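CRISPR/cas2 protein (PDB 6K2E) probably acts with Cas1 in the adaptation stage of CRISPR immunity, as a small dimeric nucleic-acid-binding protein of the Cas2 family. Local coordinates at the interface of chains A and B. Numbering follows the deposited sequence. Chains: chain A/B, CRISPR/cas2 protein.

The interface of chains A and B. Residues chain A 49, 52-53, 56, 62-64; chain B 75-77.
Carboxylate oxygen OE2 of A:Glu49 is gripped by the imidazole NE2 of B:His75 across the interface and by the side-chain amine NZ of A:Lys53, a turn further along helix 42-55. The B:His75 NE2 to A:Glu49 OE2 bond is 2.9 Å long and reaches the oxygen from above the carboxylate plane, with the carboxylate and ring planes 66° apart. A:Lys53 NZ, 3.0 Å from A:Glu49 OE2, takes the syn lone pair in a hydrogen bond that is also a salt bridge within chain A, and probably steadies the carboxylate. CG of B:His75 lies anti to its backbone N (chi1 171°), which carries the ring towards the helix, where ring atom CD2 of B:His75 also packs against A:Glu49 CG at 3.7 Å.

Beneath this polar group, strand 73-78 of chain B runs antiparallel to strand 61-67 of chain A. A:Val62 and B:Val77 exchange a pair of backbone bonds, including A:Val62 N to B:Val77 O at 2.8 Å, and A:Ile64 and B:His75 form a second pair. The two methyls of B:Val77 diverge under the helix: CG1 meets A:Val56 CG2 at 3.7 Å and the backbone of A:Lys53, while CG2 reaches A:Ile64 CD1 and A:Glu49 CG, each at 3.9 Å. On the opposite face of the sheet, A:Leu63 runs alongside B:Val76, its CD2 packing against methyl CG1. With its two-fold twin, this reciprocal strand addition extends each ferredoxin-like sheet with the partner's last strand, probably holding together the Cas2 dimer.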
# COMPACT_ATOMS: atom_id res chain seq x y z
N GLU A 49 -4.08 5.43 14.83
CA GLU A 49 -4.80 6.37 13.98
C GLU A 49 -4.95 7.72 14.64
O GLU A 49 -4.84 8.75 13.97
CB GLU A 49 -6.17 5.79 13.65
CG GLU A 49 -6.83 6.51 12.52
CD GLU A 49 -7.82 7.50 13.02
OE1 GLU A 49 -8.13 7.46 14.22
OE2 GLU A 49 -8.25 8.34 12.21
N LEU A 52 -1.53 9.27 14.50
CA LEU A 52 -1.29 9.69 13.12
C LEU A 52 -2.08 10.94 12.79
O LEU A 52 -1.58 11.85 12.12
CB LEU A 52 -1.68 8.59 12.14
CG LEU A 52 -0.69 7.45 11.89
CD1 LEU A 52 -1.36 6.26 11.23
CD2 LEU A 52 0.48 7.92 11.05
N LYS A 53 -3.30 11.04 13.32
CA LYS A 53 -4.18 12.16 13.01
C LYS A 53 -3.65 13.46 13.61
O LYS A 53 -3.90 14.54 13.06
CB LYS A 53 -5.58 11.88 13.52
CG LYS A 53 -6.68 12.52 12.70
CD LYS A 53 -8.01 11.93 13.07
CE LYS A 53 -8.78 11.56 11.82
NZ LYS A 53 -9.98 10.75 12.16
N VAL A 56 -0.48 14.43 10.94
CA VAL A 56 -0.74 14.80 9.56
C VAL A 56 -1.41 16.16 9.51
O VAL A 56 -2.26 16.51 10.35
CB VAL A 56 -1.56 13.72 8.83
CG1 VAL A 56 -0.77 12.41 8.79
CG2 VAL A 56 -2.94 13.53 9.42
N VAL A 62 -2.42 9.32 4.83
CA VAL A 62 -2.05 7.97 5.27
C VAL A 62 -3.18 7.01 4.91
O VAL A 62 -4.33 7.21 5.32
CB VAL A 62 -1.75 7.88 6.79
CG1 VAL A 62 -1.22 6.51 7.10
CG2 VAL A 62 -0.75 8.93 7.28
N LEU A 63 -2.86 5.99 4.11
CA LEU A 63 -3.82 4.94 3.77
C LEU A 63 -3.71 3.76 4.73
O LEU A 63 -2.65 3.14 4.82
CB LEU A 63 -3.59 4.43 2.36
CG LEU A 63 -3.79 5.38 1.20
CD1 LEU A 63 -3.74 4.58 -0.08
CD2 LEU A 63 -5.12 6.08 1.37
N ILE A 64 -4.81 3.38 5.37
CA ILE A 64 -4.82 2.23 6.27
C ILE A 64 -5.82 1.22 5.74
O ILE A 64 -7.03 1.47 5.75
CB ILE A 64 -5.15 2.63 7.72
CG1 ILE A 64 -4.24 3.78 8.17
CG2 ILE A 64 -5.05 1.38 8.63
CD1 ILE A 64 -4.52 4.30 9.55
N HIS B 75 -9.51 2.96 5.60
CA HIS B 75 -9.67 4.23 6.30
C HIS B 75 -8.51 5.13 5.91
O HIS B 75 -7.36 4.69 5.91
CB HIS B 75 -9.71 4.06 7.82
CG HIS B 75 -9.65 5.36 8.56
ND1 HIS B 75 -10.65 6.31 8.48
CD2 HIS B 75 -8.70 5.89 9.36
CE1 HIS B 75 -10.32 7.36 9.21
NE2 HIS B 75 -9.15 7.12 9.76
N VAL B 76 -8.82 6.39 5.59
CA VAL B 76 -7.83 7.37 5.14
C VAL B 76 -7.66 8.45 6.20
O VAL B 76 -8.64 9.09 6.62
CB VAL B 76 -8.28 7.98 3.79
CG1 VAL B 76 -7.18 8.86 3.19
CG2 VAL B 76 -8.70 6.89 2.82
N VAL B 77 -6.42 8.69 6.62
CA VAL B 77 -6.08 9.81 7.49
C VAL B 77 -5.53 10.96 6.64
O VAL B 77 -4.62 10.76 5.83
CB VAL B 77 -5.06 9.39 8.56
CG1 VAL B 77 -4.94 10.44 9.63
CG2 VAL B 77 -5.47 8.07 9.18